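Local coordinates for nitrogenase molybdenum-iron protein beta chain (PDB 4WES), which forms, with the alpha chain, the molybdenum-iron component of nitrogenase, which reduces dinitrogen to ammonium, and shares an [8Fe-7S] cluster with that chain, at residues G170-I175 / E282-E287; S82-A87 / P116-Q121. All coordinates share one frame; numbering follows the deposited sequence. Where two conformers were deposited one is given.

Contact 1 of 2, residues G170-I175 / E282-E287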
loop_
_atom_site.group_PDB
_atom_site.type_symbol
_atom_site.label_atom_id
_atom_site.label_comp_id
_atom_site.label_asym_id
_atom_site.label_seq_id
_atom_site.Cartn_x
_atom_site.Cartn_y
_atom_site.Cartn_z
ATOM N N GLY B 170 28.917 -16.467 -26.983
ATOM C CA GLY B 170 28.775 -15.020 -26.986
ATOM C C GLY B 170 27.863 -14.460 -25.911
ATOM O O GLY B 170 27.431 -13.318 -26.017
ATOM N N LYS B 171 27.600 -15.240 -24.868
ATOM C CA LYS B 171 26.648 -14.868 -23.823
ATOM C C LYS B 171 27.369 -14.541 -22.505
ATOM O O LYS B 171 28.498 -14.976 -22.256
ATOM C CB LYS B 171 25.637 -15.997 -23.571
ATOM C CG LYS B 171 24.819 -16.346 -24.813
ATOM C CD LYS B 171 23.793 -17.431 -24.538
ATOM C CE LYS B 171 23.016 -17.731 -25.798
ATOM N NZ LYS B 171 21.916 -18.708 -25.557
ATOM N N ILE B 172 26.654 -13.827 -21.637
ATOM C CA ILE B 172 27.066 -13.615 -20.267
ATOM C C ILE B 172 26.131 -14.470 -19.372
ATOM O O ILE B 172 24.919 -14.418 -19.526
ATOM C CB ILE B 172 26.946 -12.137 -19.873
ATOM C CG1 ILE B 172 27.993 -11.329 -20.655
ATOM C CG2 ILE B 172 27.107 -11.925 -18.365
ATOM C CD1 ILE B 172 27.950 -9.841 -20.419
ATOM N N ASN B 173 26.715 -15.274 -18.478
ATOM C CA ASN B 173 25.908 -15.979 -17.477
ATOM C C ASN B 173 25.526 -14.980 -16.374
ATOM O O ASN B 173 26.372 -14.162 -15.986
ATOM C CB ASN B 173 26.678 -17.104 -16.826
ATOM C CG ASN B 173 27.141 -18.150 -17.806
ATOM O OD1 ASN B 173 26.436 -18.484 -18.748
ATOM N ND2 ASN B 173 28.340 -18.676 -17.555
ATOM N N VAL B 174 24.320 -15.074 -15.848
ATOM C CA VAL B 174 23.940 -14.303 -14.686
ATOM C C VAL B 174 23.327 -15.229 -13.649
ATOM O O VAL B 174 22.348 -15.915 -13.936
ATOM C CB VAL B 174 23.052 -13.078 -15.028
ATOM C CG1 VAL B 174 21.802 -13.457 -15.804
ATOM C CG2 VAL B 174 22.722 -12.282 -13.766
ATOM N N ILE B 175 23.929 -15.239 -12.464
ATOM C CA ILE B 175 23.373 -15.961 -11.332
ATOM C C ILE B 175 22.734 -14.874 -10.467
ATOM O O ILE B 175 23.438 -14.020 -9.945
ATOM C CB ILE B 175 24.438 -16.758 -10.558
ATOM C CG1 ILE B 175 25.160 -17.745 -11.479
ATOM C CG2 ILE B 175 23.814 -17.452 -9.378
ATOM C CD1 ILE B 175 26.396 -18.384 -10.845
ATOM N N GLU B 282 30.498 -2.307 -19.635
ATOM C CA GLU B 282 31.940 -2.501 -19.693
ATOM C C GLU B 282 32.313 -3.854 -20.266
ATOM O O GLU B 282 33.320 -3.989 -20.991
ATOM C CB GLU B 282 32.579 -2.320 -18.326
ATOM C CG GLU B 282 32.503 -0.877 -17.803
ATOM C CD GLU B 282 32.787 -0.758 -16.303
ATOM O OE1 GLU B 282 32.590 0.362 -15.789
ATOM O OE2 GLU B 282 33.191 -1.757 -15.649
ATOM N N ALA B 283 31.534 -4.880 -19.940
ATOM C CA ALA B 283 31.844 -6.227 -20.414
ATOM C C ALA B 283 31.616 -6.411 -21.911
ATOM O O ALA B 283 32.205 -7.303 -22.528
ATOM C CB ALA B 283 31.013 -7.254 -19.666
ATOM N N THR B 284 30.733 -5.596 -22.474
ATOM C CA THR B 284 30.226 -5.806 -23.824
ATOM C C THR B 284 30.486 -4.693 -24.800
ATOM O O THR B 284 30.355 -4.891 -26.017
ATOM C CB THR B 284 28.716 -6.029 -23.801
ATOM O OG1 THR B 284 28.063 -4.847 -23.351
ATOM C CG2 THR B 284 28.351 -7.229 -22.929
ATOM N N GLY B 285 30.871 -3.533 -24.301
ATOM C CA GLY B 285 30.970 -2.346 -25.132
ATOM C C GLY B 285 29.639 -1.754 -25.567
ATOM O O GLY B 285 29.610 -0.849 -26.378
ATOM N N LYS B 286 28.543 -2.269 -25.036
ATOM C CA LYS B 286 27.197 -1.820 -25.398
ATOM C C LYS B 286 26.821 -0.551 -24.622
ATOM O O LYS B 286 27.029 -0.462 -23.418
ATOM C CB LYS B 286 26.179 -2.939 -25.145
ATOM C CG LYS B 286 26.405 -4.223 -25.939
ATOM C CD LYS B 286 25.556 -4.322 -27.176
ATOM C CE LYS B 286 25.981 -5.452 -28.108
ATOM N NZ LYS B 286 25.855 -6.812 -27.522
ATOM N N GLU B 287 26.295 0.445 -25.336
ATOM C CA GLU B 287 25.847 1.681 -24.722
ATOM C C GLU B 287 24.539 1.477 -23.935
ATOM O O GLU B 287 23.742 0.593 -24.243
ATOM C CB GLU B 287 25.631 2.742 -25.804
ATOM C CG GLU B 287 26.876 3.026 -26.676
ATOM C CD GLU B 287 28.009 3.752 -25.953
ATOM O OE1 GLU B 287 27.740 4.588 -25.062
ATOM O OE2 GLU B 287 29.184 3.489 -26.299
#
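The hydroxyl of Thr284 is gripped twice: OG1 donates to the carbonyl of Leu280, one turn back, and accepts from Lys286 N, with OG1 to N 3.1 Å and an N-H...O angle of 155°. The second bond makes an ST turn at the C-terminal end of helix 270-284, where that helix packs against a Rossmann-like parallel sheet at the start of strand 172-175. Threonine suits the place because it has a polar and an apolar branch. With OG1 set between the backbone N and the carbonyl carbon (chi1 65°), the hydroxyl serves the turn that ends the helix while CG2 is left to meet the strand. Gly285, which follows, has positive phi, a conformation that glycine adopts easily as the helix ends.

Across the gap the contact is wholly apolar. Ile172 is buried, its side chain pointing from the strand toward the helix end, and its CG1 branch extends (chi2 177°) to carry CD1 there, crossing the Thr284 side chain at about a right angle. Phe191 of helix 181-193 and Leu239 of the neighbouring strand also touch Ile172. Ala283 offers only a small methyl to this edge of the contact, and it also rests on Leu237. A single methyl serves both partners: Ile172 CD1 lies 3.6 Å from Thr284 CG2 and 4.1 Å from Ala283 CB.

Contact 2 of 2, residues S82-A87 / P116-Q121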
loop_
_atom_site.group_PDB
_atom_site.type_symbol
_atom_site.label_atom_id
_atom_site.label_comp_id
_atom_site.label_asym_id
_atom_site.label_seq_id
_atom_site.Cartn_x
_atom_site.Cartn_y
_atom_site.Cartn_z
ATOM N N SER B 82 18.849 -47.135 -0.136
ATOM C CA SER B 82 17.708 -47.894 -0.683
ATOM C C SER B 82 16.542 -46.950 -0.963
ATOM O O SER B 82 15.856 -47.083 -1.981
ATOM C CB SER B 82 17.258 -49.012 0.245
ATOM O OG SER B 82 16.869 -48.469 1.503
ATOM N N ASN B 83 16.322 -46.000 -0.060
ATOM C CA ASN B 83 15.208 -45.075 -0.223
ATOM C C ASN B 83 15.315 -44.236 -1.491
ATOM O O ASN B 83 14.332 -44.080 -2.199
ATOM C CB ASN B 83 15.110 -44.096 0.940
ATOM C CG ASN B 83 14.897 -44.769 2.246
ATOM O OD1 ASN B 83 15.805 -45.520 2.674
ATOM N ND2 ASN B 83 13.763 -44.502 2.931
ATOM N N ILE B 84 16.497 -43.673 -1.752
ATOM C CA ILE B 84 16.606 -42.811 -2.896
ATOM C C ILE B 84 16.554 -43.623 -4.198
ATOM O O ILE B 84 16.027 -43.158 -5.179
ATOM C CB ILE B 84 17.815 -41.872 -2.836
ATOM C CG1 ILE B 84 17.638 -40.742 -3.861
ATOM C CG2 ILE B 84 19.137 -42.610 -3.051
ATOM C CD1 ILE B 84 18.628 -39.630 -3.721
ATOM N N LYS B 85 17.068 -44.852 -4.178
ATOM C CA LYS B 85 16.985 -45.713 -5.361
ATOM C C LYS B 85 15.537 -46.062 -5.693
ATOM O O LYS B 85 15.099 -46.017 -6.837
ATOM C CB LYS B 85 17.830 -46.962 -5.143
ATOM C CG LYS B 85 19.306 -46.655 -5.118
ATOM C CD LYS B 85 20.065 -47.910 -4.712
ATOM C CE LYS B 85 21.485 -47.594 -4.360
ATOM N NZ LYS B 85 22.162 -48.867 -3.996
ATOM N N THR B 86 14.756 -46.365 -4.669
ATOM C CA THR B 86 13.326 -46.595 -4.845
ATOM C C THR B 86 12.628 -45.330 -5.295
ATOM O O THR B 86 11.787 -45.362 -6.199
ATOM C CB THR B 86 12.687 -47.074 -3.534
ATOM O OG1 THR B 86 13.272 -48.349 -3.207
ATOM C CG2 THR B 86 11.191 -47.178 -3.619
ATOM N N ALA B 87 12.981 -44.204 -4.690
ATOM C CA ALA B 87 12.347 -42.950 -5.078
ATOM C C ALA B 87 12.509 -42.630 -6.550
ATOM O O ALA B 87 11.546 -42.290 -7.220
ATOM C CB ALA B 87 12.894 -41.790 -4.260
ATOM N N PRO B 116 26.991 -39.411 -4.200
ATOM C CA PRO B 116 27.671 -39.824 -5.433
ATOM C C PRO B 116 27.646 -41.332 -5.659
ATOM O O PRO B 116 27.402 -41.775 -6.773
ATOM C CB PRO B 116 29.088 -39.341 -5.211
ATOM C CG PRO B 116 28.942 -38.158 -4.320
ATOM C CD PRO B 116 27.824 -38.514 -3.377
ATOM N N THR B 117 27.828 -42.116 -4.610
ATOM C CA THR B 117 27.747 -43.545 -4.728
ATOM C C THR B 117 26.337 -44.013 -5.078
ATOM O O THR B 117 26.164 -44.863 -5.989
ATOM C CB THR B 117 28.256 -44.243 -3.455
ATOM O OG1 THR B 117 29.656 -43.976 -3.309
ATOM C CG2 THR B 117 28.021 -45.762 -3.508
ATOM N N TYR B 118 25.307 -43.491 -4.408
ATOM C CA TYR B 118 23.970 -43.918 -4.747
ATOM C C TYR B 118 23.641 -43.611 -6.219
ATOM O O TYR B 118 22.993 -44.410 -6.912
ATOM C CB TYR B 118 22.930 -43.268 -3.825
ATOM C CG TYR B 118 23.107 -43.505 -2.334
ATOM C CD1 TYR B 118 23.817 -44.595 -1.841
ATOM C CD2 TYR B 118 22.521 -42.641 -1.421
ATOM C CE1 TYR B 118 23.965 -44.794 -0.470
ATOM C CE2 TYR B 118 22.660 -42.832 -0.064
ATOM C CZ TYR B 118 23.385 -43.893 0.417
ATOM O OH TYR B 118 23.488 -44.051 1.794
ATOM N N ILE B 119 24.056 -42.435 -6.682
ATOM C CA ILE B 119 23.699 -42.015 -8.017
ATOM C C ILE B 119 24.420 -42.890 -9.065
ATOM O O ILE B 119 23.860 -43.285 -10.104
ATOM C CB ILE B 119 23.991 -40.504 -8.204
ATOM C CG1 ILE B 119 22.978 -39.705 -7.397
ATOM C CG2 ILE B 119 23.880 -40.122 -9.674
ATOM C CD1 ILE B 119 23.260 -38.220 -7.328
ATOM N N SER B 120 25.676 -43.221 -8.796
ATOM C CA SER B 120 26.431 -44.120 -9.684
ATOM C C SER B 120 25.785 -45.532 -9.691
ATOM O O SER B 120 25.637 -46.163 -10.730
ATOM C CB SER B 120 27.890 -44.091 -9.256
ATOM O OG SER B 120 28.147 -44.948 -8.182
ATOM N N GLN B 121 25.276 -45.967 -8.542
ATOM C CA GLN B 121 24.595 -47.257 -8.432
ATOM C C GLN B 121 23.263 -47.250 -9.178
ATOM O O GLN B 121 22.897 -48.254 -9.783
ATOM C CB GLN B 121 24.401 -47.651 -6.961
ATOM C CG GLN B 121 25.716 -47.998 -6.299
ATOM C CD GLN B 121 25.623 -48.238 -4.817
ATOM O OE1 GLN B 121 24.678 -47.810 -4.155
ATOM N NE2 GLN B 121 26.637 -48.915 -4.276
#
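Two helices of a parallel alpha/beta domain, 81-95 and 115-125, pack side by side here; the first leads into strand 99-104 and the second follows that strand on the way to strand 133-136. Their segments 82-87 and 116-121 cross at -41° with axes 10.0 Å apart at closest approach, and the nearest alpha carbons, those of Lys85 and Tyr118, are 7.2 Å apart.

On the inner side Ile84 CG2 presses against the base of the Tyr118 side chain, 3.8 Å from CD2 and 3.9 Å from CB, in the conformer described. The methyl meets the ring obliquely, and the two side chains stand at about a right angle. Ile84 has CG1 anti to its backbone N, which places CG2 between N and the carbonyl carbon and faces it to the second helix. A branched aliphatic residue fits this buried spot, where Ile84 also touches His41 and His43 of strand 38-43 and Leu115; Tyr118 rests on His43 as well.

Further out, Lys85 and Gln121, both extended beyond CG, span the gap between the helices, and Lys85 NZ donates to Gln121 OE1 at 2.7 Å. The ammonium approaches from above the amide plane, 51° out of it, with a C=O...N angle of 127°. Behind this bond, Lys85 CE lies 3.9 Å from Gln121 CB. On another flank of helix 81-95, Asn83 and Thr86 pack on Pro45 of the alpha chain.

The helix pair thus combines an apolar inner contact with a partly exposed ion-dipole hydrogen bond: a neutral amide oxygen accepts the lysine's N-H without bringing a compensating charge, so the positive charge probably relies on surrounding solvent too.

How the contacts relate
Both contacts are partly buried, each with an isoleucine on its inner side, but they hold different elements. Contact 1 ties the end of a helix to the start of a strand, whereas contact 2 joins two helices beside a separate parallel sheet. Their centres are 40 Å apart and their nearest atoms about 20 Å, so neither touches the other, and along the chain they follow in series. Contact 1 makes only methyl contacts across its segments, while the Thr284 hydroxyl is used within its own helix end. Contact 2 adds a lysine-amide bond between segments. No other chain reaches contact 1, while the alpha chain packs beside contact 2.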